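Local coordinates for protein predicted protease of the collagenase family (Methanopyrus kandleri, PDB 5D88) that probably acts as a zinc-binding peptidase of the U32 family, built on a TIM barrel, at residues E155-N169 and V182-R196. Numbering follows the deposited sequence.
With ACT (acetate ion), chain C.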
loop_
_atom_site.group_PDB
_atom_site.type_symbol
_atom_site.label_atom_id
_atom_site.label_comp_id
_atom_site.label_asym_id
_atom_site.label_seq_id
_atom_site.Cartn_x
_atom_site.Cartn_y
_atom_site.Cartn_z
ATOM N N GLU A 155 6.067 16.734 -3.873
ATOM C CA GLU A 155 6.571 17.916 -4.568
ATOM C C GLU A 155 8.092 17.965 -4.516
ATOM O O GLU A 155 8.760 18.213 -5.532
ATOM C CB GLU A 155 5.971 19.181 -3.949
ATOM C CG GLU A 155 6.516 20.470 -4.564
ATOM C CD GLU A 155 5.887 21.728 -3.970
ATOM O OE1 GLU A 155 6.052 21.969 -2.753
ATOM O OE2 GLU A 155 5.213 22.462 -4.723
ATOM N N ARG A 156 8.657 17.718 -3.332
ATOM C CA ARG A 156 10.102 17.760 -3.157
ATOM C C ARG A 156 10.795 16.719 -4.029
ATOM O O ARG A 156 11.886 16.976 -4.553
ATOM C CB ARG A 156 10.446 17.561 -1.683
ATOM C CG ARG A 156 11.927 17.792 -1.371
ATOM C CD ARG A 156 12.266 17.635 0.118
ATOM N NE ARG A 156 11.667 16.445 0.708
ATOM C CZ ARG A 156 12.153 15.215 0.577
ATOM N NH1 ARG A 156 13.261 14.992 -0.126
ATOM N NH2 ARG A 156 11.524 14.199 1.149
ATOM N N LEU A 157 10.157 15.568 -4.237
ATOM C CA LEU A 157 10.723 14.543 -5.100
ATOM C C LEU A 157 10.627 14.899 -6.571
ATOM O O LEU A 157 11.330 14.281 -7.384
ATOM C CB LEU A 157 10.033 13.203 -4.871
ATOM C CG LEU A 157 10.279 12.519 -3.532
ATOM C CD1 LEU A 157 9.311 11.346 -3.449
ATOM C CD2 LEU A 157 11.727 12.041 -3.362
ATOM N N GLY A 158 9.776 15.863 -6.931
ATOM C CA GLY A 158 9.726 16.356 -8.296
ATOM C C GLY A 158 8.369 16.321 -8.979
ATOM O O GLY A 158 8.287 16.513 -10.195
ATOM N N ALA A 159 7.295 16.096 -8.240
ATOM C CA ALA A 159 5.990 16.101 -8.878
ATOM C C ALA A 159 5.673 17.475 -9.447
ATOM O O ALA A 159 5.972 18.502 -8.834
ATOM C CB ALA A 159 4.899 15.686 -7.888
ATOM N N ASP A 160 5.060 17.483 -10.636
ATOM C CA ASP A 160 4.490 18.691 -11.239
ATOM C C ASP A 160 3.012 18.859 -10.921
ATOM O O ASP A 160 2.513 19.993 -10.842
ATOM C CB ASP A 160 4.649 18.638 -12.760
ATOM C CG ASP A 160 6.110 18.628 -13.202
ATOM O OD1 ASP A 160 6.875 19.493 -12.721
ATOM O OD2 ASP A 160 6.484 17.773 -14.036
ATOM N N VAL A 161 2.317 17.741 -10.761
ATOM C CA VAL A 161 0.876 17.668 -10.530
ATOM C C VAL A 161 0.656 16.580 -9.498
ATOM O O VAL A 161 1.271 15.511 -9.588
ATOM C CB VAL A 161 0.113 17.305 -11.822
ATOM C CG1 VAL A 161 -1.377 17.219 -11.586
ATOM C CG2 VAL A 161 0.441 18.260 -12.928
ATOM N N ILE A 162 -0.219 16.830 -8.528
ATOM C CA ILE A 162 -0.583 15.824 -7.540
ATOM C C ILE A 162 -2.080 15.588 -7.625
ATOM O O ILE A 162 -2.870 16.531 -7.529
ATOM C CB ILE A 162 -0.166 16.230 -6.124
ATOM C CG1 ILE A 162 1.367 16.255 -6.037
ATOM C CG2 ILE A 162 -0.716 15.228 -5.118
ATOM C CD1 ILE A 162 1.923 16.737 -4.716
ATOM N N THR A 163 -2.460 14.335 -7.831
ATOM C CA THR A 163 -3.852 13.914 -7.764
ATOM C C THR A 163 -4.148 13.571 -6.309
ATOM O O THR A 163 -3.467 12.722 -5.719
ATOM C CB THR A 163 -4.112 12.697 -8.659
ATOM O OG1 THR A 163 -3.534 12.888 -9.949
ATOM C CG2 THR A 163 -5.583 12.488 -8.842
ATOM N N VAL A 164 -5.110 14.264 -5.708
ATOM C CA VAL A 164 -5.429 13.972 -4.316
ATOM C C VAL A 164 -6.165 12.638 -4.222
ATOM O O VAL A 164 -6.803 12.161 -5.172
ATOM C CB VAL A 164 -6.264 15.091 -3.676
ATOM C CG1 VAL A 164 -5.529 16.424 -3.723
ATOM C CG2 VAL A 164 -7.650 15.179 -4.340
ATOM N N ASP A 165 -6.092 12.032 -3.042
ATOM C CA ASP A 165 -6.953 10.896 -2.792
ATOM C C ASP A 165 -8.409 11.322 -2.996
ATOM O O ASP A 165 -8.807 12.413 -2.557
ATOM C CB ASP A 165 -6.766 10.336 -1.385
ATOM C CG ASP A 165 -7.664 9.133 -1.135
ATOM O OD1 ASP A 165 -7.280 8.013 -1.521
ATOM O OD2 ASP A 165 -8.770 9.306 -0.603
ATOM N N PRO A 166 -9.222 10.501 -3.659
ATOM C CA PRO A 166 -10.595 10.922 -3.988
ATOM C C PRO A 166 -11.454 11.288 -2.784
ATOM O O PRO A 166 -12.474 11.988 -2.948
ATOM C CB PRO A 166 -11.158 9.700 -4.728
ATOM C CG PRO A 166 -10.012 9.068 -5.309
ATOM C CD PRO A 166 -8.855 9.265 -4.367
ATOM N N ALA A 167 -11.088 10.854 -1.576
ATOM C CA ALA A 167 -11.850 11.267 -0.403
ATOM C C ALA A 167 -11.841 12.776 -0.220
ATOM O O ALA A 167 -12.736 13.307 0.445
ATOM C CB ALA A 167 -11.319 10.583 0.861
ATOM N N LEU A 168 -10.886 13.481 -0.819
ATOM C CA LEU A 168 -10.783 14.933 -0.689
ATOM C C LEU A 168 -11.504 15.699 -1.792
ATOM O O LEU A 168 -11.436 16.934 -1.814
ATOM C CB LEU A 168 -9.314 15.346 -0.682
ATOM C CG LEU A 168 -8.596 15.223 0.660
ATOM C CD1 LEU A 168 -8.560 13.788 1.123
ATOM C CD2 LEU A 168 -7.188 15.768 0.554
ATOM N N ASN A 169 -12.203 15.003 -2.687
ATOM C CA ASN A 169 -12.703 15.625 -3.904
ATOM C C ASN A 169 -13.719 16.723 -3.638
ATOM O O ASN A 169 -13.922 17.572 -4.510
ATOM C CB ASN A 169 -13.342 14.575 -4.800
ATOM C CG ASN A 169 -12.335 13.803 -5.593
ATOM O OD1 ASN A 169 -11.128 14.024 -5.464
ATOM N ND2 ASN A 169 -12.817 12.888 -6.438
ATOM N N VAL A 182 1.963 23.506 -0.839
ATOM C CA VAL A 182 2.676 23.160 -2.057
ATOM C C VAL A 182 2.283 24.109 -3.174
ATOM O O VAL A 182 1.267 24.803 -3.116
ATOM C CB VAL A 182 2.418 21.703 -2.493
ATOM C CG1 VAL A 182 2.919 20.740 -1.441
ATOM C CG2 VAL A 182 0.946 21.480 -2.761
ATOM N N SER A 183 3.116 24.128 -4.204
ATOM C CA SER A 183 2.919 24.996 -5.352
ATOM C C SER A 183 2.548 24.232 -6.614
ATOM O O SER A 183 2.336 24.854 -7.656
ATOM C CB SER A 183 4.185 25.817 -5.590
ATOM O OG SER A 183 4.337 26.761 -4.548
ATOM N N VAL A 184 2.450 22.906 -6.546
ATOM C CA VAL A 184 2.111 22.082 -7.701
ATOM C C VAL A 184 0.668 22.304 -8.116
ATOM O O VAL A 184 -0.140 22.862 -7.364
ATOM C CB VAL A 184 2.318 20.584 -7.416
ATOM C CG1 VAL A 184 3.762 20.267 -7.160
ATOM C CG2 VAL A 184 1.430 20.139 -6.226
ATOM N N GLU A 185 0.339 21.853 -9.320
ATOM C CA GLU A 185 -1.045 21.773 -9.734
ATOM C C GLU A 185 -1.725 20.633 -8.991
ATOM O O GLU A 185 -1.115 19.599 -8.709
ATOM C CB GLU A 185 -1.131 21.528 -11.242
ATOM C CG GLU A 185 -0.414 22.562 -12.082
ATOM C CD GLU A 185 -1.029 23.917 -11.950
ATOM O OE1 GLU A 185 -2.176 24.063 -12.395
ATOM O OE2 GLU A 185 -0.370 24.834 -11.407
ATOM N N LEU A 186 -3.002 20.814 -8.681
ATOM C CA LEU A 186 -3.772 19.754 -8.045
ATOM C C LEU A 186 -4.827 19.211 -8.997
ATOM O O LEU A 186 -5.581 19.972 -9.619
ATOM C CB LEU A 186 -4.430 20.238 -6.763
ATOM C CG LEU A 186 -3.450 20.704 -5.704
ATOM C CD1 LEU A 186 -4.263 21.153 -4.527
ATOM C CD2 LEU A 186 -2.470 19.612 -5.289
ATOM N N ARG A 187 -4.891 17.889 -9.066
ATOM C CA ARG A 187 -5.825 17.157 -9.901
ATOM C C ARG A 187 -6.776 16.365 -9.022
ATOM O O ARG A 187 -6.398 15.881 -7.947
ATOM C CB ARG A 187 -5.063 16.208 -10.823
ATOM C CG ARG A 187 -5.904 15.330 -11.733
ATOM C CD ARG A 187 -5.021 14.387 -12.572
ATOM N NE ARG A 187 -4.423 15.049 -13.720
ATOM C CZ ARG A 187 -3.846 14.422 -14.738
ATOM N NH1 ARG A 187 -3.786 13.095 -14.777
ATOM N NH2 ARG A 187 -3.326 15.127 -15.729
ATOM N N THR A 188 -8.010 16.218 -9.505
ATOM C CA THR A 188 -9.009 15.358 -8.892
ATOM C C THR A 188 -9.406 14.270 -9.873
ATOM O O THR A 188 -9.580 14.532 -11.069
ATOM C CB THR A 188 -10.250 16.160 -8.475
ATOM O OG1 THR A 188 -11.241 15.269 -7.972
ATOM C CG2 THR A 188 -10.831 16.938 -9.645
ATOM N N ALA A 189 -9.519 13.049 -9.366
ATOM C CA ALA A 189 -9.948 11.898 -10.152
ATOM C C ALA A 189 -11.398 11.599 -9.838
ATOM O O ALA A 189 -11.745 11.424 -8.671
ATOM C CB ALA A 189 -9.097 10.670 -9.834
ATOM N N VAL A 190 -12.230 11.526 -10.878
ATOM C CA VAL A 190 -13.668 11.280 -10.742
ATOM C C VAL A 190 -13.983 9.860 -11.189
ATOM O O VAL A 190 -13.674 9.475 -12.322
ATOM C CB VAL A 190 -14.480 12.284 -11.569
ATOM C CG1 VAL A 190 -15.977 12.040 -11.392
ATOM C CG2 VAL A 190 -14.070 13.713 -11.190
ATOM N N GLY A 191 -14.653 9.110 -10.324
ATOM C CA GLY A 191 -14.913 7.717 -10.579
ATOM C C GLY A 191 -13.834 6.824 -10.048
ATOM O O GLY A 191 -13.704 5.681 -10.501
ATOM N N ALA A 192 -13.042 7.328 -9.114
ATOM C CA ALA A 192 -11.901 6.623 -8.562
ATOM C C ALA A 192 -12.208 6.162 -7.148
ATOM O O ALA A 192 -13.066 6.716 -6.460
ATOM C CB ALA A 192 -10.670 7.523 -8.561
ATOM N N ILE A 193 -11.470 5.163 -6.713
ATOM C CA ILE A 193 -11.628 4.578 -5.386
ATOM C C ILE A 193 -10.734 5.324 -4.407
ATOM O O ILE A 193 -9.601 5.676 -4.730
ATOM C CB ILE A 193 -11.292 3.080 -5.428
ATOM C CG1 ILE A 193 -12.262 2.352 -6.355
ATOM C CG2 ILE A 193 -11.362 2.449 -4.041
ATOM C CD1 ILE A 193 -11.675 1.106 -6.873
ATOM N N THR A 194 -11.270 5.613 -3.221
ATOM C CA THR A 194 -10.491 6.228 -2.155
ATOM C C THR A 194 -9.727 5.179 -1.362
ATOM O O THR A 194 -10.185 4.049 -1.173
ATOM C CB THR A 194 -11.377 7.030 -1.198
ATOM O OG1 THR A 194 -10.604 7.412 -0.060
ATOM C CG2 THR A 194 -12.565 6.247 -0.716
ATOM N N PHE A 195 -8.536 5.566 -0.903
ATOM C CA PHE A 195 -7.757 4.716 -0.029
ATOM C C PHE A 195 -8.466 4.437 1.290
ATOM O O PHE A 195 -8.056 3.518 2.010
ATOM C CB PHE A 195 -6.386 5.375 0.209
ATOM C CG PHE A 195 -5.339 4.424 0.611
ATOM C CD1 PHE A 195 -4.612 3.737 -0.350
ATOM C CD2 PHE A 195 -5.057 4.217 1.949
ATOM C CE1 PHE A 195 -3.612 2.866 0.003
ATOM C CE2 PHE A 195 -4.067 3.315 2.324
ATOM C CZ PHE A 195 -3.343 2.637 1.339
ATOM N N ARG A 196 -9.539 5.186 1.611
ATOM C CA ARG A 196 -10.381 4.852 2.749
ATOM C C ARG A 196 -11.102 3.524 2.569
ATOM O O ARG A 196 -11.589 2.965 3.558
ATOM C CB ARG A 196 -11.395 5.970 2.981
ATOM C CG ARG A 196 -10.733 7.219 3.527
ATOM C CD ARG A 196 -11.691 8.301 3.842
ATOM N NE ARG A 196 -10.936 9.480 4.267
ATOM C CZ ARG A 196 -11.471 10.661 4.577
ATOM N NH1 ARG A 196 -12.785 10.857 4.509
ATOM N NH2 ARG A 196 -10.674 11.660 4.946
HETATM C C ACT C . -9.311 3.048 -8.954
HETATM O O ACT C . -9.327 4.047 -8.195
HETATM O OXT ACT C . -8.348 2.259 -8.810
HETATM C CH3 ACT C . -10.404 2.796 -9.955
HETATM O O HOH W 1 -4.151 11.423 -12.241
HETATM O O HOH W 2 -9.114 12.661 -6.664
#
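Asp165 reaches across to 182-196 with both carboxylate oxygens. Asp165 OD1 takes the backbone N-H of Phe195 on its syn lone pair, 2.8 Å from Phe195 N, while Asp165 OD2 receives the hydroxyl of Thr194 on its own syn side, 2.7 Å from Thr194 OG1. From above the carboxylate plane, Ala167 N also donates to Asp165 OD2, closing an Asx turn, and Thr194 OG1 in turn accepts from Arg196 N in an ST turn. Asp165 CG lies anti to the backbone N (chi1 -179°), which carries the carboxylate over to these donors. With an alanine here, Phe195 N, Ala167 N and the Thr194 hydroxyl would probably all lose this acceptor, and with it the Asx turn. Next in the chain, Pro166 CG packs on the small Ala192 CB at 3.7 Å.

The amide of Asn169 can both donate and accept: Asn169 ND2 donates to Ala189 O at 2.9 Å, and Asn169 OD1 accepts from a water that also donates to Val164 O and accepts from Ala189 N.

These loops follow adjacent parallel barrel strands, 161-163 and 185-190, joined through helix 172-181 as a beta-alpha-beta crossover; Arg187 N to Ile162 O, 2.9 Å, is one rung. Ile162 sets CD1 against Val184 CG2, 3.8 Å away. Ahead of the strands, Glu155 OE2, from the last turn of helix 148-157, accepts from Ser183 N, 2.7 Å.

Thus carboxylates take N-H groups before and after the ladder, and an amide serves a C=O beyond its last rung.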